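Local atomic coordinates of oxalate--CoA ligase (Arabidopsis thaliana, PDB entry 5IE2), a protein that belongs to the ANL superfamily of AMP-binding enzymes and binds ATP between a large N-terminal and a small C-terminal domain. Residues G172-P177 and I410-N415; P211-H216 and K495-K500; I414-E419 and G450-C455; V440-P445 and I505-F510. All blocks are in the same frame, centred on the assembly; numbering follows the deposited sequence.

Contact 1 (G172-P177 and I410-N415); sequences GTTSRP and IKELIN. With ATP (adenosine-5'-triphosphate), chain C.
The flat group that takes part here is the carboxylate of Glu412. Its OE2 touches two methyl groups of the opposite loop. Thr173 CG2 lies 3.6 Å from Glu412 OE2. Thr174 CG2 also comes near, and both threonines cross the glutamate at about a right angle. The Glu412 chain is extended beyond CG (chi2 -178°), which carries the carboxylate to the loop. Its OE1 has long, weak ion pairs with Arg409 and Arg503. One water joins the segments. It donates to Thr173 O at 3.1 Å and to Glu412 OE2 at 2.7 Å. Beside this, Thr174 CG2 packs on Lys411 CB at 4.0 Å.

Residues 172-175 belong to the glycine-, serine- and threonine-rich phosphate-binding loop of this family. Gly172 N donates to ATP O2G at 2.6 Å. Thr174 N donates to ATP O1G at 2.9 Å in a nearly straight bond (173°). Thr173 OG1, beside its own backbone N, donates to ATP O1B at 2.6 Å. A weak bond runs from Thr173 N to ATP O3B.

Lys411 is probably near the hinge between the two domains, as in relatives. No direct hydrogen bond joins the segments. Methyl contacts and one water link them, so, of these two segments, it is 172-177 that grips the phosphates, while 410-415 lies against its outer side.

Contact 2 (P211-H216 and K495-K500); sequences PLFHVH and KTASGK. With ATP (adenosine-5'-triphosphate), chain C.
Apolar packing and ring contacts join the two segments. No hydrogen bond crosses between them. Ala497 CB sits at the edge of the Phe213 ring, near its plane, 3.8 Å from Phe213 CZ. The CG of that phenylalanine occupies the crowded position between backbone N and carbonyl carbon (chi1 54°). Pro211 CB lies over one face of the same ring. Pro211 CG meets Ala497 O at 3.5 Å. A CH-pi contact places Ser498 CB over one face of the His214 ring, 4.3 Å from its centroid and shifted toward the rim.

Hydrogen bonds work within each segment. His214 is the N-cap of helix 215-227, and its ND1 accepts from His216 N at 3.0 Å. Thr496 OG1 takes Lys500 N at 2.9 Å and shares a bond with Ser498 OG at 2.6 Å. These bonds brace the type I turn from Thr496 to Gly499.

Both segments also bind ATP. With ND1 accepting, His214 NE2 donates to ATP O2A at 3.0 Å, almost straight (168°) and at the ring edge. The cap thus helps fix the rotation of the ring. Lys500 runs extended, then bends at chi4 (-97°). Its NZ donates to ATP O5' at 3.0 Å and also to Ser289 O.

Segment 495-500 is the KTxSGK part of the PKTxSGK (A10) motif of ANL enzymes. Lys500 reaches ATP from the C-terminal domain, while His214 of the N-terminal domain holds the same phosphate region, consistent with a closed arrangement of the two domains, as in relatives.

Contact 3 (I414-E419 and G450-C455); sequences INRGGE and GEEINC
Arg416 runs out from its strand alongside Glu452, and the two side chains point the same way. Arg416 CB lies 3.5 Å from Glu451 O, and CG follows close to the same oxygen. The chain is extended from CG to NE. Arg416 CD comes 3.3 Å from Glu452 OE1. Arg416 NE then donates to Glu452 OE2 at 2.8 Å, completing a salt bridge. OE2 uses its syn lone pair and lies near the guanidinium plane. The guanidinium and carboxylate planes are turned 54° apart. The guanidinium also has a cation-pi contact with Tyr449.

The other carboxylate oxygen, Glu452 OE1, accepts from Ile453 N at 2.9 Å through its anti lone pair. Both oxygens are thus held, which fixes the rotation of the group. On the other side of the strand, Glu451 OE2 accepts from Asn415 N at 2.9 Å. This bond is nearly straight (176°) and comes from above the carboxylate plane. Ile414 CD1 packs on Ile453 CB at 3.8 Å, toward the interior.

Segment 414-419 holds the type I' turn of the hairpin 414-416/419-421. Strand 414-416 crosses the start of strand 450-459, at 114° between their directions.

The buried Glu451 O has no hydrogen-bond partner in the model; Arg416 CA comes to 3.4 Å in a CA-H...O contact. Only a weak backbone bond, Glu451 N to Asn415 O, crosses, so side-chain carboxylates carry most of the polar link.

Contact 4 (V440-P445 and I505-F510); sequences VAFGVP and IVAQHF
This is alpha/beta packing in the C-terminal domain. Helix 503-510 lies against one face of the small mixed sheet, on strand 436-446. The segment axes approach to 8.3 Å at 63° between their directions.

The tight part is centred on Phe442. Its CG takes the crowded position between backbone N and carbonyl carbon (chi1 57°), and the ring turns one face to the helix. Ala507 CA stands over that face, a CH-pi contact 4.0 Å from the ring centroid and offset toward the rim. Val506 CG1 comes in obliquely, 3.6 Å from Phe442 CE2. Val506 crosses the phenylalanine at about a right angle. Its CG1 is anti to the backbone N (chi1 174°). The same methyl meets Val440 CG1 tip to tip at 3.8 Å. Val440, Phe442 and Val506 are all buried.

The looser part lies toward Gly443. Its carbonyl O is 4.2 Å from Ala507 CB, a plain touch. The exposed helix side carries Ile505, Gln508 and His509, and the CB of Gln508 points away from the strand.

No hydrogen bond joins the two segments. Arg503, earlier on the same helix, donates from NE to Ala441 O. Phe510 stacks on Phe488, from the third strand of the sheet. The shortest approach between the segments is Ala507 CB to Phe442 CD1, at 3.5 Å.

How the contacts relate
Contacts 1 and 2 are surface contacts by exposure, contact 2 close to the centre of the chain, between the domains. Both touch ATP, each bringing a segment of the large domain against one from later in the chain. They meet where Thr173 packs on Lys500. Their ties are slight: methyl groups, a water, a ring edge and one CH-pi contact over a ring face. Contact 3 is partly buried, joined by charged groups and an isoleucine pair. Contact 4 is buried and purely apolar. Contacts 1 and 3 share Ile414 and Asn415 on strand 414-416. Contacts 3 and 4 use neighbouring antiparallel strands, 450-459 and 436-446, of one sheet. Ile414 CD1 touches Gly443, so segment 410-415 reaches contact 4.

Contact 1 (G172-P177 and I410-N415)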
# COMPACT_ATOMS: atom_id res chain seq x y z
N GLY A 172 -9.36 6.84 4.08
CA GLY A 172 -10.17 7.74 4.89
C GLY A 172 -9.43 9.01 5.35
O GLY A 172 -9.84 9.74 6.29
N THR A 173 -8.33 9.32 4.66
CA THR A 173 -7.48 10.43 5.03
C THR A 173 -8.15 11.82 4.87
O THR A 173 -8.12 12.63 5.80
CB THR A 173 -6.17 10.38 4.22
OG1 THR A 173 -5.55 9.08 4.38
CG2 THR A 173 -5.20 11.50 4.67
N THR A 174 -8.71 12.11 3.71
CA THR A 174 -9.31 13.44 3.50
C THR A 174 -10.82 13.36 3.28
O THR A 174 -11.45 14.32 2.84
CB THR A 174 -8.67 14.24 2.31
OG1 THR A 174 -8.64 13.43 1.13
CG2 THR A 174 -7.25 14.67 2.65
N SER A 175 -11.38 12.18 3.55
CA SER A 175 -12.80 11.94 3.31
C SER A 175 -13.25 10.70 4.07
O SER A 175 -12.44 10.05 4.74
CB SER A 175 -13.09 11.79 1.81
OG SER A 175 -13.39 13.04 1.23
N ARG A 176 -14.53 10.38 3.95
CA ARG A 176 -15.04 9.07 4.37
C ARG A 176 -14.63 8.08 3.28
O ARG A 176 -14.83 8.39 2.09
CB ARG A 176 -16.57 9.09 4.54
CG ARG A 176 -17.25 10.21 3.73
CD ARG A 176 -18.65 10.52 4.23
NE ARG A 176 -19.15 11.79 3.70
CZ ARG A 176 -18.99 12.97 4.31
NH1 ARG A 176 -18.33 13.04 5.46
NH2 ARG A 176 -19.47 14.08 3.76
N PRO A 177 -14.01 6.93 3.68
CA PRO A 177 -13.47 5.96 2.70
C PRO A 177 -14.45 5.69 1.53
O PRO A 177 -15.67 5.53 1.75
CB PRO A 177 -13.23 4.70 3.54
CG PRO A 177 -12.89 5.27 4.94
CD PRO A 177 -13.78 6.50 5.08
N ILE A 410 -4.68 18.45 -2.03
CA ILE A 410 -5.42 19.71 -2.10
C ILE A 410 -6.04 20.09 -0.75
O ILE A 410 -5.93 21.23 -0.30
CB ILE A 410 -6.55 19.61 -3.11
CG1 ILE A 410 -5.97 19.49 -4.51
CG2 ILE A 410 -7.53 20.79 -2.98
CD1 ILE A 410 -7.02 19.19 -5.58
N LYS A 411 -6.67 19.13 -0.11
CA LYS A 411 -7.38 19.44 1.15
C LYS A 411 -6.45 19.67 2.36
O LYS A 411 -6.90 20.15 3.40
CB LYS A 411 -8.36 18.31 1.47
CG LYS A 411 -9.48 18.11 0.45
CD LYS A 411 -10.86 18.30 1.11
CE LYS A 411 -11.96 17.58 0.32
NZ LYS A 411 -11.37 16.51 -0.54
N GLU A 412 -5.16 19.35 2.22
CA GLU A 412 -4.22 19.47 3.32
C GLU A 412 -3.30 20.66 3.23
O GLU A 412 -2.65 20.99 4.23
CB GLU A 412 -3.36 18.20 3.43
CG GLU A 412 -4.13 17.10 4.14
CD GLU A 412 -3.33 15.82 4.32
OE1 GLU A 412 -2.13 15.76 3.94
OE2 GLU A 412 -3.94 14.86 4.85
N LEU A 413 -3.24 21.33 2.06
CA LEU A 413 -2.38 22.50 1.92
C LEU A 413 -2.88 23.59 2.85
O LEU A 413 -4.10 23.76 3.04
CB LEU A 413 -2.36 23.02 0.49
CG LEU A 413 -1.88 22.03 -0.58
CD1 LEU A 413 -1.82 22.71 -1.95
CD2 LEU A 413 -0.52 21.49 -0.23
N ILE A 414 -1.96 24.36 3.41
CA ILE A 414 -2.34 25.34 4.42
C ILE A 414 -2.41 26.73 3.85
O ILE A 414 -1.42 27.28 3.38
CB ILE A 414 -1.36 25.25 5.60
CG1 ILE A 414 -1.39 23.85 6.17
CG2 ILE A 414 -1.69 26.28 6.66
CD1 ILE A 414 -0.31 23.56 7.17
N ASN A 415 -3.60 27.31 3.84
CA ASN A 415 -3.73 28.60 3.18
C ASN A 415 -3.62 29.77 4.18
O ASN A 415 -4.63 30.24 4.74
CB ASN A 415 -5.03 28.66 2.40
CG ASN A 415 -5.06 29.82 1.41
OD1 ASN A 415 -4.23 30.73 1.49
ND2 ASN A 415 -6.00 29.77 0.47
PG ATP C . -8.71 8.76 1.16
O1G ATP C . -8.59 10.26 1.45
O2G ATP C . -9.87 8.13 1.85
O3G ATP C . -8.72 8.49 -0.34
PB ATP C . -5.92 8.03 1.08
O1B ATP C . -4.84 8.02 2.14
O2B ATP C . -5.94 9.07 0.02
O3B ATP C . -7.41 8.00 1.78
PA ATP C . -4.67 5.73 -0.29
O1A ATP C . -5.16 5.33 -1.67
O2A ATP C . -4.28 4.69 0.69
O3A ATP C . -5.88 6.54 0.41
O5' ATP C . -3.53 6.85 -0.45
C5' ATP C . -3.15 7.44 -1.72
C4' ATP C . -2.61 8.84 -1.39
O4' ATP C . -1.37 8.71 -0.67
C3' ATP C . -2.19 9.60 -2.61
O3' ATP C . -3.33 10.21 -3.21
C2' ATP C . -1.22 10.62 -2.06
O2' ATP C . -1.95 11.65 -1.38
C1' ATP C . -0.54 9.82 -0.99
N9 ATP C . 0.77 9.28 -1.42
C8 ATP C . 1.05 8.07 -1.94
N7 ATP C . 2.40 7.98 -2.17
C5 ATP C . 2.95 9.16 -1.75
C6 ATP C . 4.33 9.72 -1.69
N6 ATP C . 5.40 8.95 -2.08
N1 ATP C . 4.45 10.97 -1.18
C2 ATP C . 3.39 11.69 -0.75
N3 ATP C . 2.11 11.25 -0.78
C4 ATP C . 1.88 10.00 -1.27
O HOH W 1 -5.80 14.41 6.77

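Contact 2 (P211-H216 and K495-K500)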
# COMPACT_ATOMS: atom_id res chain seq x y z
N PRO A 211 0.31 -4.64 5.76
CA PRO A 211 -0.94 -5.43 5.65
C PRO A 211 -1.35 -5.76 4.22
O PRO A 211 -1.31 -4.89 3.36
CB PRO A 211 -2.02 -4.55 6.32
CG PRO A 211 -1.41 -3.16 6.40
CD PRO A 211 0.09 -3.34 6.45
N LEU A 212 -1.72 -7.02 3.97
CA LEU A 212 -2.13 -7.41 2.62
C LEU A 212 -3.57 -7.03 2.32
O LEU A 212 -4.03 -7.32 1.22
CB LEU A 212 -1.93 -8.92 2.42
CG LEU A 212 -0.44 -9.31 2.51
CD1 LEU A 212 -0.28 -10.87 2.52
CD2 LEU A 212 0.34 -8.76 1.30
N PHE A 213 -4.26 -6.34 3.24
CA PHE A 213 -5.60 -5.81 2.92
C PHE A 213 -5.54 -4.35 2.40
O PHE A 213 -6.59 -3.73 2.18
CB PHE A 213 -6.57 -5.94 4.12
CG PHE A 213 -6.06 -5.31 5.42
CD1 PHE A 213 -6.14 -3.94 5.63
CD2 PHE A 213 -5.53 -6.11 6.41
CE1 PHE A 213 -5.65 -3.35 6.80
CE2 PHE A 213 -5.08 -5.53 7.63
CZ PHE A 213 -5.12 -4.16 7.81
N HIS A 214 -4.34 -3.81 2.20
CA HIS A 214 -4.16 -2.48 1.52
C HIS A 214 -3.36 -2.74 0.23
O HIS A 214 -2.60 -3.74 0.16
CB HIS A 214 -3.45 -1.46 2.46
CG HIS A 214 -3.15 -0.13 1.83
ND1 HIS A 214 -2.04 0.10 1.01
CD2 HIS A 214 -3.82 1.05 1.88
CE1 HIS A 214 -2.07 1.34 0.57
NE2 HIS A 214 -3.13 1.95 1.09
N VAL A 215 -3.53 -1.93 -0.82
CA VAL A 215 -2.89 -2.24 -2.12
C VAL A 215 -1.39 -2.18 -2.13
O VAL A 215 -0.81 -2.74 -3.03
CB VAL A 215 -3.30 -1.29 -3.29
CG1 VAL A 215 -4.66 -1.63 -3.84
CG2 VAL A 215 -3.19 0.16 -2.83
N HIS A 216 -0.73 -1.46 -1.21
CA HIS A 216 0.74 -1.38 -1.29
C HIS A 216 1.35 -2.79 -1.05
O HIS A 216 2.08 -3.34 -1.91
CB HIS A 216 1.27 -0.35 -0.29
CG HIS A 216 2.77 -0.17 -0.28
ND1 HIS A 216 3.38 0.90 0.36
CD2 HIS A 216 3.78 -0.96 -0.71
CE1 HIS A 216 4.69 0.78 0.26
NE2 HIS A 216 4.97 -0.35 -0.36
N LYS A 495 -1.52 6.37 13.93
CA LYS A 495 -1.36 6.01 12.52
C LYS A 495 -2.35 4.93 12.11
O LYS A 495 -2.81 4.14 12.95
CB LYS A 495 0.07 5.59 12.17
CG LYS A 495 0.85 4.79 13.17
CD LYS A 495 2.35 4.99 12.89
CE LYS A 495 3.27 4.18 13.82
NZ LYS A 495 3.33 2.73 13.46
N THR A 496 -2.69 4.92 10.82
CA THR A 496 -3.57 3.93 10.23
C THR A 496 -2.96 2.54 10.27
O THR A 496 -1.78 2.36 10.64
CB THR A 496 -3.90 4.27 8.79
OG1 THR A 496 -2.71 4.20 7.99
CG2 THR A 496 -4.50 5.66 8.71
N ALA A 497 -3.75 1.54 9.89
CA ALA A 497 -3.24 0.19 9.78
C ALA A 497 -2.17 0.13 8.70
O ALA A 497 -1.20 -0.63 8.83
CB ALA A 497 -4.38 -0.80 9.48
N SER A 498 -2.38 0.91 7.63
CA SER A 498 -1.41 1.09 6.53
C SER A 498 -0.08 1.76 6.97
O SER A 498 0.91 1.71 6.24
CB SER A 498 -2.00 1.88 5.34
OG SER A 498 -2.82 3.00 5.66
N GLY A 499 -0.09 2.43 8.14
CA GLY A 499 1.09 3.12 8.63
C GLY A 499 1.16 4.61 8.29
O GLY A 499 2.25 5.19 8.33
N LYS A 500 0.02 5.24 7.99
CA LYS A 500 -0.01 6.68 7.71
C LYS A 500 -0.43 7.45 8.92
O LYS A 500 -1.40 7.09 9.58
CB LYS A 500 -1.00 7.08 6.60
CG LYS A 500 -0.90 6.38 5.27
CD LYS A 500 -2.14 6.78 4.39
CE LYS A 500 -2.23 5.97 3.07
NZ LYS A 500 -1.62 6.72 1.87
PG ATP C . -8.71 8.76 1.16
O1G ATP C . -8.59 10.26 1.45
O2G ATP C . -9.87 8.13 1.85
O3G ATP C . -8.72 8.49 -0.34
PB ATP C . -5.92 8.03 1.08
O1B ATP C . -4.84 8.02 2.14
O2B ATP C . -5.94 9.07 0.02
O3B ATP C . -7.41 8.00 1.78
PA ATP C . -4.67 5.73 -0.29
O1A ATP C . -5.16 5.33 -1.67
O2A ATP C . -4.28 4.69 0.69
O3A ATP C . -5.88 6.54 0.41
O5' ATP C . -3.53 6.85 -0.45
C5' ATP C . -3.15 7.44 -1.72
C4' ATP C . -2.61 8.84 -1.39
O4' ATP C . -1.37 8.71 -0.67
C3' ATP C . -2.19 9.60 -2.61
O3' ATP C . -3.33 10.21 -3.21
C2' ATP C . -1.22 10.62 -2.06
O2' ATP C . -1.95 11.65 -1.38
C1' ATP C . -0.54 9.82 -0.99
N9 ATP C . 0.77 9.28 -1.42
C8 ATP C . 1.05 8.07 -1.94
N7 ATP C . 2.40 7.98 -2.17
C5 ATP C . 2.95 9.16 -1.75
C6 ATP C . 4.33 9.72 -1.69
N6 ATP C . 5.40 8.95 -2.08
N1 ATP C . 4.45 10.97 -1.18
C2 ATP C . 3.39 11.69 -0.75
N3 ATP C . 2.11 11.25 -0.78
C4 ATP C . 1.88 10.00 -1.27

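Contact 3 (I414-E419 and G450-C455)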
# COMPACT_ATOMS: atom_id res chain seq x y z
N ILE A 414 -1.96 24.36 3.41
CA ILE A 414 -2.34 25.34 4.42
C ILE A 414 -2.41 26.73 3.85
O ILE A 414 -1.42 27.28 3.38
CB ILE A 414 -1.36 25.25 5.60
CG1 ILE A 414 -1.39 23.85 6.17
CG2 ILE A 414 -1.69 26.28 6.66
CD1 ILE A 414 -0.31 23.56 7.17
N ASN A 415 -3.60 27.31 3.84
CA ASN A 415 -3.73 28.60 3.18
C ASN A 415 -3.62 29.77 4.18
O ASN A 415 -4.63 30.24 4.74
CB ASN A 415 -5.03 28.66 2.40
CG ASN A 415 -5.06 29.82 1.41
OD1 ASN A 415 -4.23 30.73 1.49
ND2 ASN A 415 -6.00 29.77 0.47
N ARG A 416 -2.39 30.24 4.37
CA ARG A 416 -2.09 31.27 5.36
C ARG A 416 -2.03 32.65 4.71
O ARG A 416 -1.03 33.02 4.07
CB ARG A 416 -0.77 30.95 6.06
CG ARG A 416 -0.41 31.98 7.15
CD ARG A 416 0.90 31.60 7.87
NE ARG A 416 1.27 32.49 8.99
CZ ARG A 416 1.81 33.70 8.83
NH1 ARG A 416 1.99 34.19 7.62
NH2 ARG A 416 2.15 34.43 9.89
N GLY A 417 -3.11 33.41 4.83
CA GLY A 417 -3.15 34.75 4.28
C GLY A 417 -2.82 34.84 2.81
O GLY A 417 -2.13 35.76 2.37
N GLY A 418 -3.29 33.87 2.04
CA GLY A 418 -3.03 33.88 0.61
C GLY A 418 -1.79 33.09 0.18
O GLY A 418 -1.59 32.83 -1.01
N GLU A 419 -0.96 32.69 1.14
CA GLU A 419 0.20 31.87 0.80
C GLU A 419 -0.02 30.41 1.20
O GLU A 419 -0.38 30.15 2.33
CB GLU A 419 1.45 32.41 1.49
CG GLU A 419 1.78 33.82 1.06
CD GLU A 419 2.62 33.85 -0.21
OE1 GLU A 419 2.79 32.78 -0.85
OE2 GLU A 419 3.08 34.96 -0.59
N GLY A 450 -6.73 33.04 8.36
CA GLY A 450 -7.65 32.03 7.86
C GLY A 450 -7.20 30.66 8.31
O GLY A 450 -7.89 29.97 9.06
N GLU A 451 -6.01 30.25 7.86
CA GLU A 451 -5.40 29.02 8.34
C GLU A 451 -3.98 29.32 8.81
O GLU A 451 -3.34 30.25 8.33
CB GLU A 451 -5.44 27.94 7.26
CG GLU A 451 -6.85 27.54 6.88
CD GLU A 451 -6.92 26.68 5.62
OE1 GLU A 451 -8.06 26.50 5.10
OE2 GLU A 451 -5.88 26.18 5.15
N GLU A 452 -3.50 28.54 9.77
CA GLU A 452 -2.15 28.67 10.27
C GLU A 452 -1.55 27.27 10.30
O GLU A 452 -2.25 26.28 10.29
CB GLU A 452 -2.17 29.33 11.67
CG GLU A 452 -0.82 29.65 12.31
CD GLU A 452 0.11 30.44 11.39
OE1 GLU A 452 0.91 29.79 10.68
OE2 GLU A 452 0.04 31.69 11.36
N ILE A 453 -0.23 27.20 10.30
CA ILE A 453 0.43 25.92 10.44
C ILE A 453 0.85 25.67 11.90
O ILE A 453 1.40 26.57 12.55
CB ILE A 453 1.66 25.81 9.52
CG1 ILE A 453 2.42 24.52 9.79
CG2 ILE A 453 2.56 27.08 9.66
CD1 ILE A 453 3.41 24.18 8.69
N ASN A 454 0.56 24.46 12.37
CA ASN A 454 1.05 23.91 13.63
C ASN A 454 1.76 22.59 13.36
O ASN A 454 1.71 22.07 12.25
CB ASN A 454 -0.09 23.69 14.61
CG ASN A 454 -0.59 24.96 15.26
OD1 ASN A 454 -0.26 26.08 14.87
ND2 ASN A 454 -1.41 24.78 16.27
N CYS A 455 2.40 22.01 14.37
CA CYS A 455 2.96 20.69 14.19
C CYS A 455 3.00 19.93 15.54
O CYS A 455 2.80 20.54 16.58
CB CYS A 455 4.37 20.79 13.61
SG CYS A 455 5.64 21.39 14.76

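Contact 4 (V440-P445 and I505-F510)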
# COMPACT_ATOMS: atom_id res chain seq x y z
N VAL A 440 4.92 15.76 12.55
CA VAL A 440 3.84 15.92 11.58
C VAL A 440 3.32 17.35 11.64
O VAL A 440 3.07 17.89 12.72
CB VAL A 440 2.64 14.92 11.83
CG1 VAL A 440 2.08 15.10 13.24
CG2 VAL A 440 1.52 15.13 10.79
N ALA A 441 3.22 17.99 10.48
CA ALA A 441 2.67 19.35 10.41
C ALA A 441 1.23 19.31 9.96
O ALA A 441 0.85 18.38 9.25
CB ALA A 441 3.50 20.24 9.44
N PHE A 442 0.45 20.34 10.30
CA PHE A 442 -0.98 20.33 9.99
C PHE A 442 -1.57 21.73 10.08
O PHE A 442 -1.05 22.61 10.79
CB PHE A 442 -1.73 19.36 10.93
CG PHE A 442 -1.55 19.64 12.41
CD1 PHE A 442 -2.40 20.51 13.07
CD2 PHE A 442 -0.57 18.99 13.15
CE1 PHE A 442 -2.25 20.77 14.43
CE2 PHE A 442 -0.42 19.24 14.51
CZ PHE A 442 -1.26 20.14 15.15
N GLY A 443 -2.66 21.96 9.34
CA GLY A 443 -3.30 23.26 9.30
C GLY A 443 -4.30 23.40 10.44
O GLY A 443 -4.86 22.42 10.92
N VAL A 444 -4.51 24.62 10.90
CA VAL A 444 -5.47 24.88 11.96
C VAL A 444 -6.19 26.19 11.62
O VAL A 444 -5.67 27.01 10.87
CB VAL A 444 -4.81 24.98 13.36
CG1 VAL A 444 -3.99 23.74 13.65
CG2 VAL A 444 -3.94 26.23 13.50
N PRO A 445 -7.40 26.39 12.17
CA PRO A 445 -8.06 27.66 11.89
C PRO A 445 -7.29 28.82 12.51
O PRO A 445 -6.65 28.65 13.56
CB PRO A 445 -9.44 27.49 12.53
CG PRO A 445 -9.25 26.43 13.55
CD PRO A 445 -8.25 25.50 12.97
N ILE A 505 -6.62 13.97 12.02
CA ILE A 505 -6.78 13.34 13.33
C ILE A 505 -5.84 13.96 14.35
O ILE A 505 -6.22 14.21 15.50
CB ILE A 505 -6.54 11.84 13.27
CG1 ILE A 505 -7.75 11.16 12.68
CG2 ILE A 505 -6.24 11.27 14.65
CD1 ILE A 505 -7.83 11.26 11.21
N VAL A 506 -4.60 14.19 13.93
CA VAL A 506 -3.60 14.82 14.79
C VAL A 506 -4.09 16.20 15.20
O VAL A 506 -4.03 16.58 16.38
CB VAL A 506 -2.23 14.95 14.08
CG1 VAL A 506 -1.26 15.74 14.93
CG2 VAL A 506 -1.65 13.58 13.74
N ALA A 507 -4.60 16.93 14.21
CA ALA A 507 -5.05 18.30 14.41
C ALA A 507 -6.15 18.35 15.44
O ALA A 507 -6.03 19.07 16.44
CB ALA A 507 -5.52 18.91 13.12
N GLN A 508 -7.24 17.60 15.19
CA GLN A 508 -8.32 17.51 16.17
C GLN A 508 -7.82 17.13 17.56
O GLN A 508 -8.21 17.73 18.56
CB GLN A 508 -9.40 16.54 15.72
CG GLN A 508 -10.26 17.11 14.62
CD GLN A 508 -11.25 16.10 14.10
OE1 GLN A 508 -11.43 15.03 14.67
NE2 GLN A 508 -11.91 16.45 13.00
N HIS A 509 -6.93 16.14 17.61
CA HIS A 509 -6.43 15.70 18.90
C HIS A 509 -5.72 16.81 19.67
O HIS A 509 -5.91 16.93 20.87
CB HIS A 509 -5.51 14.50 18.73
CG HIS A 509 -4.82 14.10 19.99
ND1 HIS A 509 -5.26 14.51 21.23
CD2 HIS A 509 -3.74 13.32 20.20
CE1 HIS A 509 -4.46 14.01 22.16
NE2 HIS A 509 -3.54 13.28 21.56
N PHE A 510 -4.90 17.63 19.02
CA PHE A 510 -4.23 18.65 19.83
C PHE A 510 -5.03 19.94 19.95
O PHE A 510 -4.57 20.89 20.58
CB PHE A 510 -2.83 18.94 19.29
CG PHE A 510 -1.86 17.84 19.58
CD1 PHE A 510 -1.34 17.68 20.85
CD2 PHE A 510 -1.50 16.93 18.60
CE1 PHE A 510 -0.46 16.64 21.14
CE2 PHE A 510 -0.62 15.89 18.88
CZ PHE A 510 -0.10 15.75 20.16